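Local coordinates for protein metallo-beta-lactamase (Simiduia agarivorans, PDB 6MFI) that probably hydrolyses beta-lactam antibiotics as a zinc-dependent metallo-beta-lactamase of subclass B3, with two zinc ions held in its active site, at residues A[65-70]-A[208-213]; A[236-241]-A[280-285]; A[249-252]-A[256-259]. All coordinates share one frame; numbering follows the deposited sequence.

Contact 1 of 3, residues A[65-70]-A[208-213]; sequences AAILIT and LVYADS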
ATOM      1  N   ALA A  65      -5.720  -2.846   2.529  1.00 11.39           N
ATOM      2  CA  ALA A  65      -5.236  -1.870   3.491  1.00 11.09           C
ATOM      3  C   ALA A  65      -5.310  -0.454   2.933  1.00  9.96           C
ATOM      4  O   ALA A  65      -5.136  -0.222   1.733  1.00  9.70           O
ATOM      5  CB  ALA A  65      -3.795  -2.183   3.899  1.00 10.98           C
ATOM      6  N   ALA A  66      -5.579   0.493   3.828  1.00  9.71           N
ATOM      7  CA  ALA A  66      -5.501   1.917   3.538  1.00  9.41           C
ATOM      8  C   ALA A  66      -4.923   2.600   4.766  1.00  9.69           C
ATOM      9  O   ALA A  66      -5.427   2.408   5.876  1.00 10.74           O
ATOM     10  CB  ALA A  66      -6.873   2.502   3.186  1.00  9.22           C
ATOM     11  N   ILE A  67      -3.864   3.380   4.573  1.00 10.12           N
ATOM     12  CA  ILE A  67      -3.091   3.945   5.673  1.00 11.04           C
ATOM     13  C   ILE A  67      -3.356   5.442   5.740  1.00 10.84           C
ATOM     14  O   ILE A  67      -3.107   6.170   4.769  1.00 10.86           O
ATOM     15  CB  ILE A  67      -1.591   3.656   5.513  1.00 12.41           C
ATOM     16  CG1 ILE A  67      -1.360   2.158   5.300  1.00 12.64           C
ATOM     17  CG2 ILE A  67      -0.820   4.153   6.725  1.00 13.34           C
ATOM     18  CD1 ILE A  67      -1.938   1.289   6.397  1.00 13.00           C
ATOM     19  N   LEU A  68      -3.850   5.900   6.887  1.00 11.19           N
ATOM     20  CA  LEU A  68      -4.108   7.311   7.141  1.00 11.58           C
ATOM     21  C   LEU A  68      -3.059   7.850   8.104  1.00 12.24           C
ATOM     22  O   LEU A  68      -2.863   7.293   9.191  1.00 12.83           O
ATOM     23  CB  LEU A  68      -5.511   7.517   7.717  1.00 11.30           C
ATOM     24  CG  LEU A  68      -5.930   8.961   8.011  1.00 10.86           C
ATOM     25  CD1 LEU A  68      -6.222   9.724   6.723  1.00 10.77           C
ATOM     26  CD2 LEU A  68      -7.132   8.990   8.942  1.00 10.75           C
ATOM     27  N   ILE A  69      -2.389   8.926   7.703  1.00 12.29           N
ATOM     28  CA  ILE A  69      -1.360   9.571   8.511  1.00 13.34           C
ATOM     29  C   ILE A  69      -1.775  11.020   8.718  1.00 13.36           C
ATOM     30  O   ILE A  69      -1.851  11.792   7.753  1.00 12.57           O
ATOM     31  CB  ILE A  69       0.024   9.479   7.850  1.00 13.24           C
ATOM     32  CG1 ILE A  69       0.397   8.015   7.615  1.00 12.81           C
ATOM     33  CG2 ILE A  69       1.072  10.166   8.713  1.00 13.85           C
ATOM     34  CD1 ILE A  69       1.269   7.796   6.406  1.00 12.68           C
ATOM     35  N   THR A  70      -2.036  11.389   9.969  1.00 13.88           N
ATOM     36  CA  THR A  70      -2.596  12.689  10.306  1.00 14.26           C
ATOM     37  C   THR A  70      -1.503  13.657  10.739  1.00 14.84           C
ATOM     38  O   THR A  70      -0.539  13.267  11.403  1.00 14.27           O
ATOM     39  CB  THR A  70      -3.636  12.557  11.419  1.00 14.72           C
ATOM     40  OG1 THR A  70      -2.998  12.099  12.619  1.00 15.44           O
ATOM     41  CG2 THR A  70      -4.716  11.566  11.018  1.00 14.25           C
ATOM     42  N   LEU A 208       7.921   3.360  10.233  1.00 22.63           N
ATOM     43  CA  LEU A 208       6.961   2.488   9.575  1.00 20.29           C
ATOM     44  C   LEU A 208       7.245   2.444   8.079  1.00 18.06           C
ATOM     45  O   LEU A 208       7.624   3.453   7.479  1.00 17.64           O
ATOM     46  CB  LEU A 208       5.526   2.963   9.818  1.00 20.44           C
ATOM     47  CG  LEU A 208       4.881   2.683  11.180  1.00 22.44           C
ATOM     48  CD1 LEU A 208       5.462   3.570  12.274  1.00 24.67           C
ATOM     49  CD2 LEU A 208       3.372   2.855  11.099  1.00 20.36           C
ATOM     50  N   VAL A 209       7.058   1.271   7.481  1.00 16.84           N
ATOM     51  CA  VAL A 209       7.269   1.077   6.051  1.00 15.81           C
ATOM     52  C   VAL A 209       6.038   0.393   5.476  1.00 14.84           C
ATOM     53  O   VAL A 209       5.635  -0.675   5.953  1.00 15.05           O
ATOM     54  CB  VAL A 209       8.533   0.252   5.755  1.00 16.59           C
ATOM     55  CG1 VAL A 209       8.569  -0.150   4.289  1.00 15.70           C
ATOM     56  CG2 VAL A 209       9.781   1.040   6.127  1.00 17.88           C
ATOM     57  N   TYR A 210       5.441   1.011   4.456  1.00 14.18           N
ATOM     58  CA  TYR A 210       4.294   0.446   3.749  1.00 14.26           C
ATOM     59  C   TYR A 210       4.819  -0.231   2.487  1.00 14.26           C
ATOM     60  O   TYR A 210       4.787   0.319   1.386  1.00 13.94           O
ATOM     61  CB  TYR A 210       3.272   1.537   3.441  1.00 13.92           C
ATOM     62  CG  TYR A 210       1.940   1.032   2.932  1.00 13.28           C
ATOM     63  CD1 TYR A 210       1.220   0.075   3.634  1.00 13.55           C
ATOM     64  CD2 TYR A 210       1.395   1.530   1.755  1.00 12.42           C
ATOM     65  CE1 TYR A 210      -0.003  -0.380   3.171  1.00 13.26           C
ATOM     66  CE2 TYR A 210       0.177   1.082   1.286  1.00 12.10           C
ATOM     67  CZ  TYR A 210      -0.520   0.129   1.996  1.00 12.52           C
ATOM     68  OH  TYR A 210      -1.733  -0.313   1.527  1.00 12.95           O
ATOM     69  N   ALA A 211       5.321  -1.452   2.663  1.00 15.20           N
ATOM     70  CA  ALA A 211       5.947  -2.186   1.573  1.00 15.37           C
ATOM     71  C   ALA A 211       4.897  -2.737   0.616  1.00 15.16           C
ATOM     72  O   ALA A 211       3.874  -3.281   1.039  1.00 15.71           O
ATOM     73  CB  ALA A 211       6.804  -3.327   2.120  1.00 16.46           C
ATOM     74  N   ASP A 212       5.167  -2.600  -0.681  1.00 17.81           N
ATOM     75  CA  ASP A 212       4.242  -3.054  -1.707  1.00 17.55           C
ATOM     76  C   ASP A 212       4.100  -4.577  -1.666  1.00 16.92           C
ATOM     77  O   ASP A 212       4.883  -5.289  -1.032  1.00 17.35           O
ATOM     78  CB  ASP A 212       4.718  -2.594  -3.086  1.00 18.83           C
ATOM     79  CG  ASP A 212       3.699  -2.864  -4.178  1.00 19.80           C
ATOM     80  OD1 ASP A 212       2.639  -2.204  -4.178  1.00 19.67           O
ATOM     81  OD2 ASP A 212       3.956  -3.738  -5.032  1.00 20.71           O
ATOM     82  N   SER A 213       3.067  -5.071  -2.356  1.00 16.50           N
ATOM     83  CA  SER A 213       2.811  -6.508  -2.404  1.00 16.20           C
ATOM     84  C   SER A 213       4.031  -7.270  -2.908  1.00 16.77           C
ATOM     85  O   SER A 213       4.414  -8.297  -2.335  1.00 16.97           O
ATOM     86  CB  SER A 213       1.591  -6.792  -3.278  1.00 15.79           C
ATOM     87  OG  SER A 213       0.454  -6.094  -2.799  1.00 14.74           O
TER
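The ring of Tyr210, coming from segment 208-213, meets Ile67 on one face and Ala65 at its edge. From CB the side chain heads toward segment 65-70, with CG opposite the backbone N (chi1 -170°), and one flank of the ring, CD1 and CE1, makes the closest contacts with Ile67. CD1 comes within 3.7 Å of Ile67 CG1. The next ring carbon, CE1, lies closest to that methylene, at 3.6 Å from Ile67 CG1, and also lies near the terminal methyl of the same isoleucine. CZ is a little farther off, so Ile67 CG1 sits above the plane but displaced toward the rim. This is a CH-pi contact: Ile67 CG1 is 3.9 Å from the centroid of the Tyr210 ring and 22° from its normal. At the tip, Tyr210 OH passes Ala65 CB at 3.7 Å and Ala65 O at 3.4 Å, the alanine methyl lying near the ring plane. Ile67 can offer its methylene because chi1 of -53° keeps CG1 beside the backbone N. Strand 67-71 belongs to the seven-stranded sheet and strand 206-210 to the five-stranded one, so the tyrosine spans the core between the two facing sheets of the metallo-beta-lactamase fold. Trp197 and Ile78 pack on both Ile67 and Tyr210. Two residues beyond the tyrosine, Asp212 uses OD1 to hydrogen-bond His110 ND1, the second-shell support of a zinc ligand. The tyrosine thus joins two chemistries: its carbon ring is packed by apolar side chains, while its buried hydroxyl is satisfied by a hydrogen bond to Asp79 OD2, which should fix the reach of the side chain across the core.

Contact 2 of 3, residues A[236-241]-A[280-285]; sequences LGLATL and TGISAR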
ATOM      1  N   LEU A 236      16.516  -4.670  -7.764  1.00 35.61           N
ATOM      2  CA  LEU A 236      17.057  -3.439  -7.192  1.00 36.18           C
ATOM      3  C   LEU A 236      16.155  -2.893  -6.093  1.00 34.94           C
ATOM      4  O   LEU A 236      16.645  -2.400  -5.069  1.00 35.74           O
ATOM      5  CB  LEU A 236      17.258  -2.400  -8.293  1.00 36.74           C
ATOM      6  CG  LEU A 236      18.427  -1.429  -8.116  1.00 38.38           C
ATOM      7  CD1 LEU A 236      19.738  -2.189  -8.017  1.00 39.94           C
ATOM      8  CD2 LEU A 236      18.469  -0.429  -9.260  1.00 39.36           C
ATOM      9  N   GLY A 237      14.837  -2.968  -6.285  1.00 32.48           N
ATOM     10  CA  GLY A 237      13.924  -2.499  -5.255  1.00 29.68           C
ATOM     11  C   GLY A 237      13.844  -3.444  -4.072  1.00 28.77           C
ATOM     12  O   GLY A 237      13.691  -3.010  -2.928  1.00 23.13           O
ATOM     13  N   LEU A 238      13.941  -4.750  -4.331  1.00 29.47           N
ATOM     14  CA  LEU A 238      13.925  -5.729  -3.249  1.00 28.92           C
ATOM     15  C   LEU A 238      15.145  -5.574  -2.351  1.00 29.76           C
ATOM     16  O   LEU A 238      15.030  -5.579  -1.121  1.00 29.57           O
ATOM     17  CB  LEU A 238      13.853  -7.144  -3.825  1.00 28.87           C
ATOM     18  CG  LEU A 238      12.450  -7.670  -4.116  1.00 27.78           C
ATOM     19  CD1 LEU A 238      12.510  -9.028  -4.794  1.00 28.58           C
ATOM     20  CD2 LEU A 238      11.660  -7.751  -2.826  1.00 26.86           C
ATOM     21  N   ALA A 239      16.329  -5.433  -2.954  1.00 30.56           N
ATOM     22  CA  ALA A 239      17.534  -5.205  -2.164  1.00 31.41           C
ATOM     23  C   ALA A 239      17.480  -3.865  -1.443  1.00 31.20           C
ATOM     24  O   ALA A 239      18.105  -3.701  -0.389  1.00 32.00           O
ATOM     25  CB  ALA A 239      18.772  -5.282  -3.057  1.00 32.86           C
ATOM     26  N   THR A 240      16.739  -2.900  -1.990  1.00 30.25           N
ATOM     27  CA  THR A 240      16.580  -1.614  -1.322  1.00 30.36           C
ATOM     28  C   THR A 240      15.611  -1.713  -0.149  1.00 28.64           C
ATOM     29  O   THR A 240      15.865  -1.142   0.916  1.00 28.43           O
ATOM     30  CB  THR A 240      16.103  -0.556  -2.319  1.00 30.61           C
ATOM     31  OG1 THR A 240      16.960  -0.557  -3.467  1.00 32.31           O
ATOM     32  CG2 THR A 240      16.121   0.824  -1.680  1.00 30.98           C
ATOM     33  N   LEU A 241      14.503  -2.438  -0.327  1.00 27.39           N
ATOM     34  CA  LEU A 241      13.516  -2.562   0.743  1.00 26.11           C
ATOM     35  C   LEU A 241      14.083  -3.311   1.943  1.00 27.22           C
ATOM     36  O   LEU A 241      13.778  -2.974   3.092  1.00 26.81           O
ATOM     37  CB  LEU A 241      12.263  -3.266   0.221  1.00 24.86           C
ATOM     38  CG  LEU A 241      11.241  -3.679   1.284  1.00 23.69           C
ATOM     39  CD1 LEU A 241      10.554  -2.456   1.878  1.00 23.07           C
ATOM     40  CD2 LEU A 241      10.224  -4.655   0.720  1.00 22.90           C
ATOM     41  N   THR A 280      13.225 -10.811   1.837  1.00 26.52           N
ATOM     42  CA  THR A 280      13.834 -12.118   1.610  1.00 27.15           C
ATOM     43  C   THR A 280      12.781 -13.157   1.249  1.00 26.60           C
ATOM     44  O   THR A 280      13.035 -14.052   0.434  1.00 27.17           O
ATOM     45  CB  THR A 280      14.621 -12.554   2.845  1.00 28.08           C
ATOM     46  OG1 THR A 280      15.506 -11.500   3.246  1.00 28.80           O
ATOM     47  CG2 THR A 280      15.438 -13.804   2.546  1.00 29.19           C
ATOM     48  N   GLY A 281      11.590 -13.054   1.842  1.00 25.80           N
ATOM     49  CA  GLY A 281      10.511 -13.952   1.468  1.00 25.81           C
ATOM     50  C   GLY A 281      10.029 -13.720   0.049  1.00 25.79           C
ATOM     51  O   GLY A 281       9.655 -14.665  -0.652  1.00 26.35           O
ATOM     52  N   ILE A 282      10.031 -12.462  -0.396  1.00 25.48           N
ATOM     53  CA  ILE A 282       9.667 -12.162  -1.776  1.00 25.71           C
ATOM     54  C   ILE A 282      10.725 -12.698  -2.732  1.00 26.68           C
ATOM     55  O   ILE A 282      10.401 -13.260  -3.787  1.00 27.10           O
ATOM     56  CB  ILE A 282       9.455 -10.648  -1.958  1.00 25.96           C
ATOM     57  CG1 ILE A 282       8.323 -10.151  -1.056  1.00 25.04           C
ATOM     58  CG2 ILE A 282       9.162 -10.325  -3.413  1.00 26.70           C
ATOM     59  CD1 ILE A 282       6.961 -10.693  -1.427  1.00 24.83           C
ATOM     60  N   SER A 283      12.004 -12.536  -2.382  1.00 27.34           N
ATOM     61  CA  SER A 283      13.073 -13.084  -3.208  1.00 28.90           C
ATOM     62  C   SER A 283      13.004 -14.602  -3.274  1.00 30.23           C
ATOM     63  O   SER A 283      13.367 -15.199  -4.295  1.00 31.99           O
ATOM     64  CB  SER A 283      14.434 -12.638  -2.674  1.00 28.84           C
ATOM     65  OG  SER A 283      14.561 -11.228  -2.720  1.00 28.50           O
ATOM     66  N   ALA A 284      12.547 -15.246  -2.198  1.00 29.56           N
ATOM     67  CA  ALA A 284      12.342 -16.688  -2.241  1.00 29.39           C
ATOM     68  C   ALA A 284      11.197 -17.048  -3.177  1.00 29.50           C
ATOM     69  O   ALA A 284      11.323 -17.966  -3.994  1.00 30.58           O
ATOM     70  CB  ALA A 284      12.082 -17.228  -0.835  1.00 28.52           C
ATOM     71  N   ARG A 285      10.075 -16.329  -3.083  1.00 28.47           N
ATOM     72  CA  ARG A 285       8.961 -16.571  -3.997  1.00 28.49           C
ATOM     73  C   ARG A 285       9.351 -16.260  -5.436  1.00 29.08           C
ATOM     74  O   ARG A 285       8.913 -16.947  -6.366  1.00 29.75           O
ATOM     75  CB  ARG A 285       7.748 -15.740  -3.581  1.00 27.37           C
ATOM     76  CG  ARG A 285       7.088 -16.194  -2.292  1.00 27.09           C
ATOM     77  CD  ARG A 285       5.906 -15.304  -1.947  1.00 26.86           C
ATOM     78  NE  ARG A 285       4.923 -15.257  -3.025  1.00 27.95           N
ATOM     79  CZ  ARG A 285       3.919 -14.388  -3.084  1.00 28.27           C
ATOM     80  NH1 ARG A 285       3.765 -13.484  -2.126  1.00 27.43           N
ATOM     81  NH2 ARG A 285       3.071 -14.421  -4.102  1.00 29.23           N
TER
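Leu238 turns CG opposite its carbonyl carbon (chi1 -87°) and Ile282, with chi1 of -61°, places CG2 opposite its backbone N, and these two choices bring the branches together. The leucine fork opens around the isoleucine branch methyl: Leu238 CD2 lies 3.6 Å from Ile282 CG2, and Leu238 CD1 lies 3.8 Å from Ile282 CG2. The same CD2 methyl also rests 3.7 Å from Ile282 CB, so it leans on the root of the side chain as well as on its branch. The two side chains cross at about a right angle. Ile282 gives up only its CB and CG2 to this leucine; its CG1 arm leads away from segment 236-241. On the next residue, Ser283 holds OG beside its backbone N, within 3.7 Å of Leu238 CD1. That approach is packing, for the hydroxyl is hydrogen-bonded to Ala279 O, one turn back in its own helix, which ties the polar group down beside an apolar methyl. Helices 228-242 and 274-291, which meet here, belong to the alpha-beta/beta-alpha sandwich of the metallo-beta-lactamase superfamily. The seam between them extends beyond the two segments: Leu238 also touches Ala279, and Leu241, one turn along, reaches Cys275, Tyr278 and Ala279. Cys275 is linked by a disulfide to Cys246, a covalent link between the start of helix 274-291 and the chain just after helix 228-242. Leu214 contributes from a loop, touching Leu238, Leu241 and Ile282. The Ile282 side chain lies about 8 Å from that of His188, a ligand of the first zinc site.

Contact 3 of 3, residues A[249-252]-A[256-259]; sequences LLTP and ASQM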
ATOM      1  N   LEU A 249       6.104  -2.917   9.908  1.00 20.31           N
ATOM      2  CA  LEU A 249       5.807  -3.248   8.521  1.00 19.16           C
ATOM      3  C   LEU A 249       4.302  -3.280   8.289  1.00 17.02           C
ATOM      4  O   LEU A 249       3.548  -3.827   9.099  1.00 16.79           O
ATOM      5  CB  LEU A 249       6.418  -4.600   8.136  1.00 20.17           C
ATOM      6  CG  LEU A 249       6.272  -5.014   6.670  1.00 20.68           C
ATOM      7  CD1 LEU A 249       7.125  -4.133   5.774  1.00 21.23           C
ATOM      8  CD2 LEU A 249       6.636  -6.479   6.488  1.00 21.74           C
ATOM      9  N   LEU A 250       3.875  -2.690   7.173  1.00 15.64           N
ATOM     10  CA  LEU A 250       2.482  -2.693   6.751  1.00 14.77           C
ATOM     11  C   LEU A 250       2.410  -3.057   5.275  1.00 14.09           C
ATOM     12  O   LEU A 250       3.296  -2.707   4.490  1.00 14.53           O
ATOM     13  CB  LEU A 250       1.815  -1.331   6.990  1.00 14.43           C
ATOM     14  CG  LEU A 250       1.542  -0.957   8.448  1.00 15.16           C
ATOM     15  CD1 LEU A 250       1.030   0.472   8.546  1.00 14.81           C
ATOM     16  CD2 LEU A 250       0.555  -1.929   9.075  1.00 15.49           C
ATOM     17  N   THR A 251       1.347  -3.763   4.901  1.00 13.57           N
ATOM     18  CA  THR A 251       1.203  -4.265   3.543  1.00 13.75           C
ATOM     19  C   THR A 251      -0.188  -3.968   3.006  1.00 13.71           C
ATOM     20  O   THR A 251      -1.167  -3.981   3.759  1.00 14.03           O
ATOM     21  CB  THR A 251       1.457  -5.779   3.486  1.00 14.16           C
ATOM     22  OG1 THR A 251       0.664  -6.440   4.479  1.00 14.18           O
ATOM     23  CG2 THR A 251       2.929  -6.079   3.735  1.00 14.65           C
ATOM     24  N   PRO A 252      -0.303  -3.690   1.700  1.00 13.31           N
ATOM     25  CA  PRO A 252      -1.635  -3.442   1.119  1.00 13.02           C
ATOM     26  C   PRO A 252      -2.590  -4.606   1.300  1.00 13.87           C
ATOM     27  O   PRO A 252      -3.795  -4.396   1.481  1.00 13.58           O
ATOM     28  CB  PRO A 252      -1.324  -3.177  -0.360  1.00 13.46           C
ATOM     29  CG  PRO A 252       0.093  -2.721  -0.371  1.00 13.58           C
ATOM     30  CD  PRO A 252       0.774  -3.493   0.715  1.00 13.51           C
ATOM     31  N   ALA A 256      -0.262 -10.287   4.096  1.00 16.91           N
ATOM     32  CA  ALA A 256       1.069 -10.447   3.519  1.00 17.98           C
ATOM     33  C   ALA A 256       2.159 -10.280   4.570  1.00 18.52           C
ATOM     34  O   ALA A 256       3.221 -10.904   4.466  1.00 19.67           O
ATOM     35  CB  ALA A 256       1.276  -9.454   2.376  1.00 17.81           C
ATOM     36  N   SER A 257       1.919  -9.444   5.582  1.00 17.86           N
ATOM     37  CA  SER A 257       2.855  -9.257   6.684  0.81 17.92           C
ATOM     38  C   SER A 257       2.335  -9.854   7.987  1.00 19.30           C
ATOM     39  O   SER A 257       2.844  -9.525   9.063  1.00 20.28           O
ATOM     40  CB  SER A 257       3.169  -7.771   6.870  0.81 17.36           C
ATOM     41  OG  SER A 257       1.982  -6.996   6.903  0.81 16.30           O
ATOM     42  N   GLN A 258       1.329 -10.727   7.906  1.00 19.91           N
ATOM     43  CA  GLN A 258       0.723 -11.353   9.081  1.00 21.97           C
ATOM     44  C   GLN A 258       0.242 -10.300  10.074  1.00 21.91           C
ATOM     45  O   GLN A 258       0.413 -10.433  11.288  1.00 23.04           O
ATOM     46  CB  GLN A 258       1.693 -12.335   9.744  1.00 24.30           C
ATOM     47  CG  GLN A 258       2.223 -13.405   8.803  1.00 25.37           C
ATOM     48  CD  GLN A 258       2.856 -14.570   9.537  1.00 27.73           C
ATOM     49  OE1 GLN A 258       2.448 -14.919  10.645  1.00 29.11           O
ATOM     50  NE2 GLN A 258       3.858 -15.183   8.918  1.00 28.13           N
ATOM     51  N   MET A 259      -0.365  -9.234   9.543  1.00 20.63           N
ATOM     52  CA  MET A 259      -0.834  -8.140  10.389  1.00 20.30           C
ATOM     53  C   MET A 259      -1.870  -8.620  11.396  1.00 20.27           C
ATOM     54  O   MET A 259      -1.876  -8.174  12.549  1.00 20.48           O
ATOM     55  CB  MET A 259      -1.414  -7.020   9.527  1.00 20.08           C
ATOM     56  CG  MET A 259      -1.527  -5.685  10.240  1.00 21.20           C
ATOM     57  SD  MET A 259      -2.172  -4.395   9.164  1.00 21.52           S
ATOM     58  CE  MET A 259      -3.930  -4.653   9.363  1.00 21.46           C
TER
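Ala256 begins the contact by setting its methyl against Thr251, with Ala256 CB 3.7 Å from Thr251 OG1 and 3.8 Å from Thr251 CB. Ser257, at the centre, was modelled in two conformers; in the one described, chi1 of 49° places OG between the backbone N and the carbonyl carbon, and Ser257 OG comes 2.8 Å from Thr251 OG1. A hydrogen bond there is possible but not settled, because the serine proton also has Pro254 O within reach, a weak partner. The rest of the serine is packed by carbon: Ser257 CB lies 3.6 Å from Thr251 CG2, and Leu249 CD2 closes on that same CB at 3.7 Å. Gln258 swings its side chain away and takes the N-cap position ahead of helix 259-265. Met259, in the first turn, runs extended through chi2 and bends at chi3 (86°), setting SD 3.7 Å from Leu250 CD2. The segments thus close a short loop running on from edge strand 248-250, and that loop carries His253, a ligand of the second zinc. The two hydroxyls form a polar pair flanked by the methyls of Ala256 and Thr251; the bond from Thr251 OG1 to His253 O ties the threonine to the backbone of the zinc ligand, whereas the serine side, modelled in two conformers, is less certain.

How the contacts relate
Contacts 1 and 3 adjoin, their centres about 9 Å apart: Val209 O and Leu250 N, 2.9 Å apart, are a probable hydrogen bond between neighbouring strands, while Ala65 N and Pro252 O, at 2.7 Å, probably join segment 65-70 to the chain just before His253. Contact 2 is farther out, centred about 18 Å from contact 1, yet its Leu241 CD1 packs 3.9 Å from Val209 CG1, and Ile282 CD1 lies 3.6 Å from Ser213 O. Contacts 2 and 3 approach to about 5 Å at their nearest atoms without touching. All three lie near the zinc centre, the side chains of Tyr210 and Ala256 each about 9 Å from a zinc ion and that of Ile282 about 11 Å.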